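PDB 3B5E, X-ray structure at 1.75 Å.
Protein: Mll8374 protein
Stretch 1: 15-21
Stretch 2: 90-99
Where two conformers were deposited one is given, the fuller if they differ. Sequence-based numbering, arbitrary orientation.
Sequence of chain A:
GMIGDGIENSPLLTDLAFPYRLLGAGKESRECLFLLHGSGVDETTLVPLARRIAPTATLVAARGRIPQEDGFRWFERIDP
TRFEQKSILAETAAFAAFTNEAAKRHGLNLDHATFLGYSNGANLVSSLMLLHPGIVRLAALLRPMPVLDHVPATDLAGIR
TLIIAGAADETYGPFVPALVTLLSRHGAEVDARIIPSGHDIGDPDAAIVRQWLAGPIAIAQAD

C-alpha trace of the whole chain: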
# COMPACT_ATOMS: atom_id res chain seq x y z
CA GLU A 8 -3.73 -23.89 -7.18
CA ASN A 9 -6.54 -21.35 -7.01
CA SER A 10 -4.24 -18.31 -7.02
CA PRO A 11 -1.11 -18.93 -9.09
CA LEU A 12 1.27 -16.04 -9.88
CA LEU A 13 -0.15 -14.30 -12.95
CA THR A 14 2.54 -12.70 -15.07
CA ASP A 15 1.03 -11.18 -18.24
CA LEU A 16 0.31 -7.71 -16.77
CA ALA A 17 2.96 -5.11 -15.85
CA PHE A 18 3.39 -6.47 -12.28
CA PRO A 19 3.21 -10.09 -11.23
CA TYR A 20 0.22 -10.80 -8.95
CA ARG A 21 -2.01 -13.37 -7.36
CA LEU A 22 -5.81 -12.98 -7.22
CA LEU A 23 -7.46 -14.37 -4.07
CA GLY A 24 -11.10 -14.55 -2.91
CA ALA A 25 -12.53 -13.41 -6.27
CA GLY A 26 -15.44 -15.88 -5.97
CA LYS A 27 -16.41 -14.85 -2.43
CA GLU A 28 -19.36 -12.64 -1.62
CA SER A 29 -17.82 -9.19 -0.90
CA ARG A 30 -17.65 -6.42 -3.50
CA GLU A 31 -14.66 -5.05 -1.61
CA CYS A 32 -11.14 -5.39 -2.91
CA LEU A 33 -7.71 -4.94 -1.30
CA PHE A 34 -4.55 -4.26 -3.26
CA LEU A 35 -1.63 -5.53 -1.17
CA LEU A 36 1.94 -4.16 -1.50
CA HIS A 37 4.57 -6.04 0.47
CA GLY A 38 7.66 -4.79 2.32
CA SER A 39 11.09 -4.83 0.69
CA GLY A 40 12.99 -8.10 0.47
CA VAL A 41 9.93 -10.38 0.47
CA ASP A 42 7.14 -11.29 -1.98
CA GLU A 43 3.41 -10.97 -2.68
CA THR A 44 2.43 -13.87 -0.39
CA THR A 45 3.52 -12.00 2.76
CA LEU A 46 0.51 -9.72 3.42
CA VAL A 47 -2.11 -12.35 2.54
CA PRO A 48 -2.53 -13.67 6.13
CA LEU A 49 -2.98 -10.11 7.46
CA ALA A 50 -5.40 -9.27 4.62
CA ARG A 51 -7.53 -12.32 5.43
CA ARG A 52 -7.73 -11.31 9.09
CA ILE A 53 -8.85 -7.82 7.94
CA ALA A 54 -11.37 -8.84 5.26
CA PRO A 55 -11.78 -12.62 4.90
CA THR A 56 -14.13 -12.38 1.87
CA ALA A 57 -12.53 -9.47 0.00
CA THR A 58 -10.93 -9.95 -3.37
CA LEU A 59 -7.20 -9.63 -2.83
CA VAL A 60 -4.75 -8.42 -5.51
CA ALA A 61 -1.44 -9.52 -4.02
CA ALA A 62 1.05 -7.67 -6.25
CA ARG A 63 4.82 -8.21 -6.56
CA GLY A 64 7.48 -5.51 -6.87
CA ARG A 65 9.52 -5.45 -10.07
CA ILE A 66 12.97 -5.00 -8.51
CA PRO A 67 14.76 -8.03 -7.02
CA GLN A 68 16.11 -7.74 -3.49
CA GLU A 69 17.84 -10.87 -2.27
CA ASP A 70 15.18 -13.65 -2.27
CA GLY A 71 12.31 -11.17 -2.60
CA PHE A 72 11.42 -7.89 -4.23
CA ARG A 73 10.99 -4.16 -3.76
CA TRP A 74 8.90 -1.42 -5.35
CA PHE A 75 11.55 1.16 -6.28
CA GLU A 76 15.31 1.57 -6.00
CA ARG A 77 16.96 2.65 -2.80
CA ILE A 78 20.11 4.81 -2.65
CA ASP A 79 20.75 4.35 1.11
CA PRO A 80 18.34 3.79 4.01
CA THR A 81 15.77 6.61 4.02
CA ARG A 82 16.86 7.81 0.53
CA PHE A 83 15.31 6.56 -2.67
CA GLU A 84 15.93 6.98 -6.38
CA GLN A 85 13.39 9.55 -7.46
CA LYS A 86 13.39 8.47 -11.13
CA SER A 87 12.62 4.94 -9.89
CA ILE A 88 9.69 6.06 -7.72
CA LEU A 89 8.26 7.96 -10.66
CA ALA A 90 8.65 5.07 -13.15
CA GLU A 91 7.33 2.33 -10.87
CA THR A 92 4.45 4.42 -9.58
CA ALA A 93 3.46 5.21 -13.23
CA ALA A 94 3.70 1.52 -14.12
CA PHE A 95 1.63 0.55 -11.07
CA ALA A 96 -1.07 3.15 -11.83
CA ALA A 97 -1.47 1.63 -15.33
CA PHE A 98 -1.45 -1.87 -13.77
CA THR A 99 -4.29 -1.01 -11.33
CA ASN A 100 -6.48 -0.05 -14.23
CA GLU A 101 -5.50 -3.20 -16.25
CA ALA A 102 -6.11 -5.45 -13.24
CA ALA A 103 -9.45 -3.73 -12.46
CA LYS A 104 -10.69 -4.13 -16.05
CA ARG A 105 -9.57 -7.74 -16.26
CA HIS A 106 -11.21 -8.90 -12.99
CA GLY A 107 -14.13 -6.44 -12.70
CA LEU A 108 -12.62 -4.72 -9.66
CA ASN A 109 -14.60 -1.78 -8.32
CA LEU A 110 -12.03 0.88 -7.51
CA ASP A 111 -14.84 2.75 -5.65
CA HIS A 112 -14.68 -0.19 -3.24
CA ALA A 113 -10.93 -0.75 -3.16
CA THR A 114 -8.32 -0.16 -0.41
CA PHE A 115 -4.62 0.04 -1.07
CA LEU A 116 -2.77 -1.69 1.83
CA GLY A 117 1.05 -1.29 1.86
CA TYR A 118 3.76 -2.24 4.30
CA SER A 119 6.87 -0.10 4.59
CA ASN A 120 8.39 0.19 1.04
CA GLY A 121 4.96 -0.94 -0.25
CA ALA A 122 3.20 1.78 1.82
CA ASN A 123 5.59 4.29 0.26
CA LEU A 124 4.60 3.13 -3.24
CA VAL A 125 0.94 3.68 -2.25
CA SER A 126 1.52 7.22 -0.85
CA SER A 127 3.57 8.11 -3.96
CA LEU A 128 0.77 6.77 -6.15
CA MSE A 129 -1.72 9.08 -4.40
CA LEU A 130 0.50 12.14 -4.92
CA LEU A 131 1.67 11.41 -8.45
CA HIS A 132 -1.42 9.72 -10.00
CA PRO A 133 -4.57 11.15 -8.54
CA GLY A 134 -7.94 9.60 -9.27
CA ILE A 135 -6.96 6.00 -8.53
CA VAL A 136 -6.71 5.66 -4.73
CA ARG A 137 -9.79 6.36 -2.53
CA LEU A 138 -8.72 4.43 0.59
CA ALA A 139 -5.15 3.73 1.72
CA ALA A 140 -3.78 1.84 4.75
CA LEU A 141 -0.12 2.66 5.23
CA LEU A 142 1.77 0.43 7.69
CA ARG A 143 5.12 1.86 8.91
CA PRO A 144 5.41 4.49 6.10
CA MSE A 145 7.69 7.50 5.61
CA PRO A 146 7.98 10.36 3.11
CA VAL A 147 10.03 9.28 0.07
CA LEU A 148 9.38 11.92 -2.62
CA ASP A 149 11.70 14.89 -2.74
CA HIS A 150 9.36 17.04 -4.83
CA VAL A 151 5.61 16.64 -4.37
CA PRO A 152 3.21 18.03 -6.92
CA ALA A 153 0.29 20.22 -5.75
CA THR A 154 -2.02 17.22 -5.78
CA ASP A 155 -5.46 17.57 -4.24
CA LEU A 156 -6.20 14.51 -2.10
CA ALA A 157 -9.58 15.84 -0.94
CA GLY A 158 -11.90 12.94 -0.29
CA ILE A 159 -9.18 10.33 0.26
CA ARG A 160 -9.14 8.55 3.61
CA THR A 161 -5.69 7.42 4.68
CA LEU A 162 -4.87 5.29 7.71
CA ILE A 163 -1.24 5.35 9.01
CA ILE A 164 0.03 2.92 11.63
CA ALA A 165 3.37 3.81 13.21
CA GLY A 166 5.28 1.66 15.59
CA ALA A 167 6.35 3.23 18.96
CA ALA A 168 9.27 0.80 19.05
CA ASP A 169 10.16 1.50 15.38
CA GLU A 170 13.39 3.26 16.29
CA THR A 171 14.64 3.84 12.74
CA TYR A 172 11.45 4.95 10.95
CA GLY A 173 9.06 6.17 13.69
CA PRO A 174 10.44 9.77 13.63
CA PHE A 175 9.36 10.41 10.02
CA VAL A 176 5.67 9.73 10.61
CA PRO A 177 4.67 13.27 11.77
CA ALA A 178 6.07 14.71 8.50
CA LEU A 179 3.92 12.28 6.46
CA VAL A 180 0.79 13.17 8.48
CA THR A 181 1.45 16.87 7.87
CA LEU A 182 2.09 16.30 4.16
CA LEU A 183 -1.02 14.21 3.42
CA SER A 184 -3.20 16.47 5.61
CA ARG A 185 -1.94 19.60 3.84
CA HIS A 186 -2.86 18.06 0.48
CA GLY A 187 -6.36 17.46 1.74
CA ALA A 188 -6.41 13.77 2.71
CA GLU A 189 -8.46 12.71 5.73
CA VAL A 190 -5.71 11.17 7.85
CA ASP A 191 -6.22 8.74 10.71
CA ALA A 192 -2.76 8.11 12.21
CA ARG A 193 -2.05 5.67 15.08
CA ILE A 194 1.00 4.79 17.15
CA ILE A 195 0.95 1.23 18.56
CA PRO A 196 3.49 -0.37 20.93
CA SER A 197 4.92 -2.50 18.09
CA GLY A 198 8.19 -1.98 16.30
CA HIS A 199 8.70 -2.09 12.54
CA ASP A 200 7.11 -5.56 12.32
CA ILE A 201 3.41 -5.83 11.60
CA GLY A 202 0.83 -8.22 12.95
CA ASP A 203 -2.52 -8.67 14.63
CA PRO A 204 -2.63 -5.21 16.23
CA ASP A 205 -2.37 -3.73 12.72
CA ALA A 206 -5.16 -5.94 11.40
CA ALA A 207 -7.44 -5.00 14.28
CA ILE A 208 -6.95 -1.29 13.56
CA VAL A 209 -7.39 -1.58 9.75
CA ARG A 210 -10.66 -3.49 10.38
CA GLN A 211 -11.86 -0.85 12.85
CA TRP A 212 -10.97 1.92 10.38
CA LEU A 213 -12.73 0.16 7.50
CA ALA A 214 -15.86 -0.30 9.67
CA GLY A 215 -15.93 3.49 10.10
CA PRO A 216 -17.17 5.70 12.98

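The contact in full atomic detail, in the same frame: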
# COMPACT_ATOMS: atom_id res chain seq x y z
N ASP A 15 1.19 -11.87 -16.96
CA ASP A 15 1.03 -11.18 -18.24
C ASP A 15 0.67 -9.70 -18.15
O ASP A 15 0.59 -9.03 -19.18
CB ASP A 15 0.05 -11.90 -19.14
CG ASP A 15 -1.24 -12.20 -18.46
OD1 ASP A 15 -1.31 -12.02 -17.22
OD2 ASP A 15 -2.16 -12.67 -19.15
N LEU A 16 0.47 -9.16 -16.94
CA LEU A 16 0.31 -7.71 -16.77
C LEU A 16 1.65 -7.11 -16.32
O LEU A 16 2.63 -7.83 -16.19
CB LEU A 16 -0.85 -7.40 -15.79
CG LEU A 16 -2.23 -7.92 -16.19
CD1 LEU A 16 -3.34 -7.45 -15.22
CD2 LEU A 16 -2.55 -7.50 -17.62
N ALA A 17 1.70 -5.81 -16.11
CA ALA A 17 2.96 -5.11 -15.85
C ALA A 17 3.66 -5.56 -14.57
O ALA A 17 4.88 -5.53 -14.49
CB ALA A 17 2.73 -3.59 -15.83
N PHE A 18 2.88 -5.97 -13.56
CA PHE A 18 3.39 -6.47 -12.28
C PHE A 18 2.90 -7.89 -12.08
O PHE A 18 1.75 -8.17 -12.37
CB PHE A 18 2.88 -5.59 -11.10
CG PHE A 18 3.54 -4.25 -11.04
CD1 PHE A 18 3.27 -3.28 -12.00
CD2 PHE A 18 4.46 -3.96 -10.04
CE1 PHE A 18 3.90 -2.04 -11.94
CE2 PHE A 18 5.07 -2.73 -9.98
CZ PHE A 18 4.81 -1.78 -10.94
N PRO A 19 3.77 -8.79 -11.58
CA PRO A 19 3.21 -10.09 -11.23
C PRO A 19 2.24 -9.98 -10.04
O PRO A 19 2.41 -9.10 -9.19
CB PRO A 19 4.43 -10.94 -10.87
CG PRO A 19 5.60 -10.15 -11.26
CD PRO A 19 5.20 -8.72 -11.27
N TYR A 20 1.22 -10.82 -10.02
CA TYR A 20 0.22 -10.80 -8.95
C TYR A 20 -0.52 -12.10 -8.81
O TYR A 20 -0.60 -12.88 -9.75
CB TYR A 20 -0.77 -9.63 -9.10
CG TYR A 20 -1.72 -9.79 -10.25
CD1 TYR A 20 -1.29 -9.63 -11.57
CD2 TYR A 20 -3.04 -10.18 -10.02
CE1 TYR A 20 -2.18 -9.81 -12.64
CE2 TYR A 20 -3.92 -10.37 -11.06
CZ TYR A 20 -3.50 -10.19 -12.37
OH TYR A 20 -4.43 -10.41 -13.37
N ARG A 21 -1.08 -12.30 -7.62
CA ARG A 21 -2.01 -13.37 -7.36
C ARG A 21 -3.37 -12.73 -7.04
O ARG A 21 -3.44 -11.65 -6.40
CB ARG A 21 -1.56 -14.19 -6.16
CG ARG A 21 -0.27 -14.90 -6.37
CD ARG A 21 0.13 -15.60 -5.09
NE ARG A 21 1.46 -16.20 -5.22
CZ ARG A 21 1.73 -17.41 -5.69
NH1 ARG A 21 0.78 -18.26 -6.07
NH2 ARG A 21 2.99 -17.80 -5.76
N ALA A 90 8.85 6.07 -12.12
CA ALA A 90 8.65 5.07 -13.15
C ALA A 90 7.75 3.95 -12.65
O ALA A 90 6.83 3.53 -13.35
CB ALA A 90 9.99 4.51 -13.66
N GLU A 91 8.04 3.47 -11.45
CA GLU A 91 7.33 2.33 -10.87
C GLU A 91 5.93 2.70 -10.45
O GLU A 91 4.99 1.92 -10.61
CB GLU A 91 8.15 1.72 -9.73
CG GLU A 91 9.50 1.14 -10.18
CD GLU A 91 9.36 0.05 -11.24
OE1 GLU A 91 8.56 -0.90 -11.05
OE2 GLU A 91 10.04 0.15 -12.27
N THR A 92 5.76 3.93 -9.96
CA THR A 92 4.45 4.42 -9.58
C THR A 92 3.57 4.59 -10.85
O THR A 92 2.39 4.24 -10.83
CB THR A 92 4.56 5.71 -8.72
OG1 THR A 92 5.44 5.49 -7.61
CG2 THR A 92 3.21 6.14 -8.19
N ALA A 93 4.16 5.08 -11.94
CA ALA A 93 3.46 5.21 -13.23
C ALA A 93 3.05 3.84 -13.76
O ALA A 93 1.91 3.64 -14.22
CB ALA A 93 4.34 5.93 -14.26
N ALA A 94 3.98 2.89 -13.71
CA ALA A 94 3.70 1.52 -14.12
C ALA A 94 2.59 0.93 -13.27
O ALA A 94 1.66 0.31 -13.81
CB ALA A 94 4.96 0.68 -14.06
N PHE A 95 2.65 1.13 -11.96
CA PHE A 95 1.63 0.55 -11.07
C PHE A 95 0.21 1.14 -11.27
O PHE A 95 -0.79 0.39 -11.18
CB PHE A 95 2.06 0.64 -9.62
CG PHE A 95 1.24 -0.22 -8.70
CD1 PHE A 95 1.51 -1.58 -8.59
CD2 PHE A 95 0.18 0.32 -8.00
CE1 PHE A 95 0.75 -2.39 -7.75
CE2 PHE A 95 -0.59 -0.47 -7.16
CZ PHE A 95 -0.31 -1.84 -7.05
N ALA A 96 0.16 2.44 -11.53
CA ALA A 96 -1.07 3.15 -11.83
C ALA A 96 -1.76 2.49 -13.03
O ALA A 96 -2.95 2.11 -12.96
CB ALA A 96 -0.78 4.64 -12.10
N ALA A 97 -0.99 2.30 -14.11
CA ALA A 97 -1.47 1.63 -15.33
C ALA A 97 -1.94 0.20 -15.00
O ALA A 97 -3.02 -0.21 -15.42
CB ALA A 97 -0.39 1.61 -16.39
N PHE A 98 -1.13 -0.52 -14.22
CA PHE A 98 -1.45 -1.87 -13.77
C PHE A 98 -2.78 -1.96 -13.01
O PHE A 98 -3.58 -2.90 -13.22
CB PHE A 98 -0.30 -2.42 -12.90
CG PHE A 98 -0.66 -3.68 -12.15
CD1 PHE A 98 -0.72 -4.89 -12.82
CD2 PHE A 98 -0.94 -3.64 -10.79
CE1 PHE A 98 -1.07 -6.05 -12.16
CE2 PHE A 98 -1.29 -4.80 -10.10
CZ PHE A 98 -1.35 -6.02 -10.79
N THR A 99 -3.05 -0.99 -12.12
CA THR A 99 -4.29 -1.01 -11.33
C THR A 99 -5.48 -1.01 -12.26
O THR A 99 -6.41 -1.77 -12.08
CB THR A 99 -4.45 0.17 -10.29
OG1 THR A 99 -4.62 1.43 -10.95
CG2 THR A 99 -3.29 0.22 -9.36

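How do the two backbones meet? Residues 90-99 lie within a longer helix, held by regular bonds such as Phe 95 N to Glu 91 O at 2.8 Å and Phe 98 N to Ala 94 O at 2.9 Å. Residues 15-19 form a loop that leads into a strand at Tyr 20 and Arg 21. The main chains come nearest at Ala 17 and Phe 98, whose CA atoms are 5.9 Å apart. No hydrogen bond crosses between the stretches; the N atoms of Ala 94 to Thr 99 bond within the helix, and the contact, burying 362 Å² in total, is made by packing.

What does Phe 18 find on the helix? Its side chain (chi1 m) points toward the helix and lies along residues Glu 91, Ala 94, Phe 95 and Phe 98, which recur at three- and four-residue spacing and so fall on one side of the helix. The ring edge meets the backbone, with CE1 of Phe 18 3.5 Å from C of Ala 94 and CZ of Phe 18 3.7 Å from O of Glu 91. The methyl of Ala 94 packs against the ring, its CB lying 3.6 Å from CE1 of Phe 18. Over one face of the ring sits Phe 95, which turns its edge inward; the planes stand at 87° with centroids of the Phe 18 and Phe 95 rings 5.2 Å apart. In such a pairing the slightly positive ring hydrogens of one partner face the pi cloud of the other.

How does Phe 98 answer from the helix side? With chi1 t, it reaches toward the loop and has the largest covered area of any residue here, slightly more than Phe 18. CB of Phe 18 lies 4.0 Å from the centroid of the Phe 98 ring and only 7° off its normal, a CH-pi contact over the face. The two rings themselves are oblique, at 49°. CB of Phe 98 also packs against CD1 of Phe 18 at 3.8 Å, so both the stem and the ring of each phenylalanine take part.

What else packs against Phe 98? CB of Leu 16 approaches CE1 of Phe 98 at 3.9 Å, an apolar contact near the ring plane. From the start of the strand, Tyr 20 presents its face in an offset edge-to-face pair, with CD1 of Tyr 20 3.6 Å from CE1 of Phe 98; its hydroxyl is hydrogen-bonded elsewhere in the structure. Away from the ring, the methyl of Ala 17 makes a looser contact, its CB 4.4 Å from CB of Phe 98.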